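Local coordinates for protein decapping nuclease RAI1 (PDB 5BTO) that removes NAD caps from RNA 5' ends, hydrolyses methylated-guanosine-capped and triphosphate-bearing RNA 5' ends, and stabilises and stimulates the exoribonuclease RAT1, at residues V52-L57 against D237-Y242; K184-A189 against M255-T260. One frame throughout, in Å; residues are numbered along the deposited sequence.

Interaction 1. Residues V52-L57 against D237-Y242; sequences VSYYYL and DCVWDY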
# COMPACT_ATOMS: atom_id res chain seq x y z
N VAL A 52 -28.63 -30.22 10.44
CA VAL A 52 -27.38 -30.07 11.18
C VAL A 52 -26.78 -31.44 11.46
O VAL A 52 -27.48 -32.33 11.94
CB VAL A 52 -27.64 -29.39 12.55
CG1 VAL A 52 -26.41 -29.44 13.43
CG2 VAL A 52 -28.13 -27.96 12.38
N SER A 53 -25.49 -31.61 11.18
CA SER A 53 -24.77 -32.85 11.50
C SER A 53 -24.04 -32.76 12.84
O SER A 53 -23.70 -31.67 13.31
CB SER A 53 -23.74 -33.19 10.40
OG SER A 53 -24.37 -33.36 9.14
N TYR A 54 -23.80 -33.92 13.46
CA TYR A 54 -23.12 -34.01 14.76
C TYR A 54 -21.89 -34.90 14.70
O TYR A 54 -21.97 -36.05 14.25
CB TYR A 54 -24.09 -34.54 15.83
CG TYR A 54 -25.25 -33.61 16.09
CD1 TYR A 54 -26.33 -33.57 15.22
CD2 TYR A 54 -25.24 -32.74 17.18
CE1 TYR A 54 -27.39 -32.70 15.45
CE2 TYR A 54 -26.29 -31.87 17.41
CZ TYR A 54 -27.36 -31.86 16.54
OH TYR A 54 -28.42 -31.00 16.76
N TYR A 55 -20.76 -34.39 15.17
CA TYR A 55 -19.50 -35.14 15.11
C TYR A 55 -19.61 -36.48 15.82
O TYR A 55 -20.16 -36.57 16.91
CB TYR A 55 -18.38 -34.35 15.77
CG TYR A 55 -17.01 -34.93 15.51
CD1 TYR A 55 -16.49 -34.98 14.23
CD2 TYR A 55 -16.23 -35.40 16.56
CE1 TYR A 55 -15.23 -35.50 13.98
CE2 TYR A 55 -14.96 -35.93 16.32
CZ TYR A 55 -14.47 -35.97 15.04
OH TYR A 55 -13.22 -36.48 14.81
N TYR A 56 -19.06 -37.52 15.21
CA TYR A 56 -18.97 -38.81 15.89
C TYR A 56 -17.91 -39.69 15.23
O TYR A 56 -18.13 -40.22 14.14
CB TYR A 56 -20.33 -39.51 15.91
CG TYR A 56 -20.32 -40.78 16.72
CD1 TYR A 56 -20.11 -40.74 18.09
CD2 TYR A 56 -20.51 -42.00 16.12
CE1 TYR A 56 -20.09 -41.90 18.84
CE2 TYR A 56 -20.50 -43.17 16.85
CZ TYR A 56 -20.29 -43.11 18.21
OH TYR A 56 -20.28 -44.28 18.95
N LEU A 57 -16.77 -39.83 15.89
CA LEU A 57 -15.70 -40.67 15.37
C LEU A 57 -14.79 -41.19 16.48
O LEU A 57 -13.94 -40.47 17.00
CB LEU A 57 -14.88 -39.90 14.34
CG LEU A 57 -13.88 -40.73 13.54
CD1 LEU A 57 -14.58 -41.91 12.87
CD2 LEU A 57 -13.18 -39.86 12.51
N ASP A 237 -19.69 -27.32 9.15
CA ASP A 237 -19.67 -28.75 8.87
C ASP A 237 -20.47 -29.58 9.88
O ASP A 237 -21.21 -30.47 9.49
CB ASP A 237 -18.23 -29.28 8.78
CG ASP A 237 -17.47 -28.67 7.61
OD1 ASP A 237 -18.13 -28.36 6.60
OD2 ASP A 237 -16.24 -28.51 7.71
N CYS A 238 -20.33 -29.26 11.17
CA CYS A 238 -21.03 -30.03 12.19
C CYS A 238 -21.05 -29.34 13.54
O CYS A 238 -20.40 -28.31 13.74
CB CYS A 238 -20.41 -31.44 12.32
SG CYS A 238 -18.83 -31.49 13.15
N VAL A 239 -21.81 -29.91 14.46
CA VAL A 239 -21.81 -29.52 15.86
C VAL A 239 -20.96 -30.55 16.60
O VAL A 239 -21.08 -31.74 16.35
CB VAL A 239 -23.25 -29.55 16.41
CG1 VAL A 239 -23.27 -29.41 17.92
CG2 VAL A 239 -24.05 -28.42 15.77
N TRP A 240 -20.08 -30.09 17.50
CA TRP A 240 -19.26 -31.06 18.24
C TRP A 240 -19.92 -31.60 19.49
O TRP A 240 -19.64 -32.72 19.90
CB TRP A 240 -17.85 -30.53 18.54
CG TRP A 240 -17.77 -29.36 19.45
CD1 TRP A 240 -17.86 -28.03 19.11
CD2 TRP A 240 -17.53 -29.40 20.86
NE1 TRP A 240 -17.71 -27.25 20.24
CE2 TRP A 240 -17.51 -28.07 21.32
CE3 TRP A 240 -17.34 -30.44 21.78
CZ2 TRP A 240 -17.30 -27.74 22.66
CZ3 TRP A 240 -17.14 -30.11 23.11
CH2 TRP A 240 -17.12 -28.78 23.54
N ASP A 241 -20.81 -30.83 20.10
CA ASP A 241 -21.51 -31.36 21.27
C ASP A 241 -23.03 -31.25 21.16
O ASP A 241 -23.72 -32.26 21.00
CB ASP A 241 -20.95 -30.78 22.58
CG ASP A 241 -20.96 -29.26 22.64
OD1 ASP A 241 -21.31 -28.60 21.64
OD2 ASP A 241 -20.61 -28.72 23.71
N TYR A 242 -23.56 -30.03 21.25
CA TYR A 242 -25.00 -29.82 21.20
C TYR A 242 -25.30 -28.39 20.78
O TYR A 242 -24.44 -27.52 20.86
CB TYR A 242 -25.62 -30.11 22.58
CG TYR A 242 -25.15 -29.16 23.66
CD1 TYR A 242 -23.97 -29.40 24.35
CD2 TYR A 242 -25.88 -28.02 23.97
CE1 TYR A 242 -23.53 -28.52 25.33
CE2 TYR A 242 -25.45 -27.15 24.94
CZ TYR A 242 -24.27 -27.40 25.62
OH TYR A 242 -23.85 -26.52 26.59
O HOH W 1 -20.60 -35.11 19.09
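A single parallel beta bridge, Tyr54 opposite Val239, joins strand 54-55, which also pairs with 190-191, to the short edge strand 238-239, which follows the metal ligand Asp237. Two nearly straight backbone hydrogen bonds make it, and Val239 supplies one end of each. Its N-H reaches Ser53 O at 2.8 Å in the carbonyl plane (N-H...O 164°). Its own carbonyl takes the N-H of Tyr55, with Tyr55 N 2.9 Å from Val239 O (N-H...O 171°), the donor nearly along the C=O axis. Tyr54 CA, 3.4 Å from Val239 O, adds a CA-H...O contact. Past the bridge the chains diverge, and one water donates to both Tyr55 O and Trp240 O, 2.7 Å from each.

Around this backbone the side chains pack on two sides. Val239 CG2 presses on Val52 CG1 at 3.5 Å, tighter than usual for two methyls, the two residues crossing obliquely. Its other branch, CG1, lies along the Tyr54 ring; the nearest ring atom, CD2, is 3.8 Å from Val239 CB. Tyr55 CB meets Cys238 SG at 3.9 Å; with CG anti to the backbone N (chi1 -169°) the ring runs on against Met255 and Leu257.

Asp237 turns away from the bridge, and its OD2 accepts the N-H of Leu257. Its carboxylate stands close to those of Glu186 and Glu256, the clustered acids that bind the divalent cation in a PD-(D/E)XK nuclease fold.

Interaction 2. Residues K184-A189 against M255-T260; sequences KFEAIA and MELKTT
The last turn of helix 169-188 lies across the strand that carries the Glu-Leu-Lys signature of the nuclease centre. The short helical and strand axes come within 8.4 Å and run at 130° to each other.

Packing is tightest at Phe185. Its CB sits 3.4 Å from Thr259 CG2, and the same methyl also leans on CG and CD2, as the two side chains slide past each other in opposite directions. CB points toward the strand, and with CG anti to the backbone N (chi1 -180°) the ring's CE2 comes within 3.5 Å of Lys258 O. CE2 also meets Leu257 CB, at a more relaxed 4.3 Å. One face of the ring is backed by CB of Ala189, just past the helical residues, 4.2 Å above the plane and offset toward the rim. An alanine in place of Phe185 would keep CB against Thr259 CG2 but would lose the ring's contacts with that methyl, Lys258 O, Leu257 and Ala189, and would probably loosen the seat of the helix end on the strand.

One residue on, the fit slackens. Glu186, partly exposed, touches the strand through its CG alone, 4.3 Å from Leu257 CB, and its OE2 stays 7.0 Å from Glu256 OE2. Asp237 lies close to both acids, a crowding of negative charge that probably raises their proton affinity until a cation binds. Lys258 would offset some of it: its NZ forms a 2.5 Å salt bridge to the anti lone pair of Glu256 OE2 and also donates to Gln282 OE1, a substrate-binding residue. A helix-borne Glu186 that joins Asp237 and the strand-borne Glu256 and Lys258 is the arrangement of a PD-(D/E)XK metal site.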
# COMPACT_ATOMS: atom_id res chain seq x y z
N LYS A 184 -16.47 -37.57 1.92
CA LYS A 184 -16.56 -38.89 2.52
C LYS A 184 -16.19 -38.83 4.00
O LYS A 184 -16.85 -39.44 4.84
CB LYS A 184 -15.66 -39.89 1.79
CG LYS A 184 -15.63 -41.30 2.38
CD LYS A 184 -16.98 -42.01 2.24
CE LYS A 184 -16.87 -43.48 2.63
NZ LYS A 184 -18.08 -44.27 2.27
N PHE A 185 -15.13 -38.08 4.31
CA PHE A 185 -14.71 -37.93 5.69
C PHE A 185 -15.84 -37.34 6.52
O PHE A 185 -16.13 -37.81 7.61
CB PHE A 185 -13.45 -37.06 5.78
CG PHE A 185 -12.95 -36.88 7.18
CD1 PHE A 185 -12.57 -37.97 7.95
CD2 PHE A 185 -12.84 -35.60 7.73
CE1 PHE A 185 -12.10 -37.80 9.25
CE2 PHE A 185 -12.37 -35.43 9.02
CZ PHE A 185 -12.01 -36.53 9.78
N GLU A 186 -16.49 -36.31 6.00
CA GLU A 186 -17.60 -35.70 6.73
C GLU A 186 -18.67 -36.74 7.00
O GLU A 186 -19.21 -36.82 8.11
CB GLU A 186 -18.19 -34.52 5.97
CG GLU A 186 -17.24 -33.36 5.78
CD GLU A 186 -17.92 -32.14 5.21
OE1 GLU A 186 -17.76 -31.88 4.00
OE2 GLU A 186 -18.63 -31.46 5.97
N ALA A 187 -18.97 -37.54 5.99
CA ALA A 187 -20.03 -38.54 6.09
C ALA A 187 -19.74 -39.59 7.16
O ALA A 187 -20.62 -39.95 7.94
CB ALA A 187 -20.25 -39.21 4.74
N ILE A 188 -18.51 -40.10 7.19
CA ILE A 188 -18.17 -41.16 8.13
C ILE A 188 -17.85 -40.63 9.52
O ILE A 188 -17.81 -41.40 10.48
CB ILE A 188 -17.02 -42.07 7.59
CG1 ILE A 188 -15.70 -41.31 7.49
CG2 ILE A 188 -17.40 -42.65 6.24
CD1 ILE A 188 -14.85 -41.36 8.75
N ALA A 189 -17.65 -39.32 9.64
CA ALA A 189 -17.25 -38.72 10.91
C ALA A 189 -18.39 -37.97 11.60
O ALA A 189 -18.17 -37.31 12.62
CB ALA A 189 -16.05 -37.78 10.71
N MET A 255 -17.95 -27.00 14.59
CA MET A 255 -16.61 -27.50 14.30
C MET A 255 -16.45 -27.67 12.80
O MET A 255 -17.41 -27.99 12.09
CB MET A 255 -16.36 -28.84 15.05
CG MET A 255 -14.90 -29.32 15.04
SD MET A 255 -14.55 -30.58 16.29
CE MET A 255 -15.76 -31.80 15.79
N GLU A 256 -15.24 -27.44 12.30
CA GLU A 256 -14.91 -27.65 10.91
C GLU A 256 -14.27 -29.03 10.73
O GLU A 256 -13.56 -29.50 11.62
CB GLU A 256 -13.93 -26.57 10.46
CG GLU A 256 -13.56 -26.60 9.00
CD GLU A 256 -14.55 -25.83 8.15
OE1 GLU A 256 -15.41 -25.14 8.72
OE2 GLU A 256 -14.46 -25.93 6.90
N LEU A 257 -14.51 -29.66 9.59
CA LEU A 257 -13.91 -30.97 9.27
C LEU A 257 -13.15 -30.89 7.94
O LEU A 257 -13.73 -30.53 6.92
CB LEU A 257 -14.99 -32.03 9.16
CG LEU A 257 -15.86 -32.21 10.40
CD1 LEU A 257 -16.98 -33.20 10.14
CD2 LEU A 257 -15.00 -32.64 11.57
N LYS A 258 -11.87 -31.26 7.96
CA LYS A 258 -11.04 -31.17 6.76
C LYS A 258 -10.20 -32.43 6.61
O LYS A 258 -10.04 -33.18 7.57
CB LYS A 258 -10.09 -29.97 6.87
CG LYS A 258 -10.74 -28.64 7.12
CD LYS A 258 -11.44 -28.12 5.89
CE LYS A 258 -11.71 -26.62 6.04
NZ LYS A 258 -12.72 -26.12 5.05
N THR A 259 -9.66 -32.63 5.42
CA THR A 259 -8.75 -33.74 5.16
C THR A 259 -7.51 -33.28 4.42
O THR A 259 -7.53 -32.26 3.73
CB THR A 259 -9.40 -34.84 4.31
OG1 THR A 259 -9.63 -34.34 2.99
CG2 THR A 259 -10.71 -35.31 4.93
N THR A 260 -6.44 -34.05 4.53
CA THR A 260 -5.22 -33.77 3.80
C THR A 260 -4.37 -35.04 3.79
O THR A 260 -4.66 -35.99 4.52
CB THR A 260 -4.44 -32.60 4.45
OG1 THR A 260 -3.44 -32.11 3.54
CG2 THR A 260 -3.80 -33.03 5.76

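Followed from the N terminus, the chain gives 52-57, then 184-189, 237-242 and 255-260, so the two contacts cross rather than nest. Interaction 1 closes a loop of 179 residues back onto strand 54-55; interaction 2, opening inside that loop, closes 65 residues later, after strands 216-225, 228-235 and 238-239. They are joined directly: Tyr56 N probably bonds to Ala189 O, next to the pairing of strands 54-55 and 190-191, while strand 238-239 runs antiparallel beside 254-261 in the four-stranded sheet. Together they tie strand 54-55, the helix end and that sheet's edge around the metal-binding acids Glu186, Asp237 and Glu256.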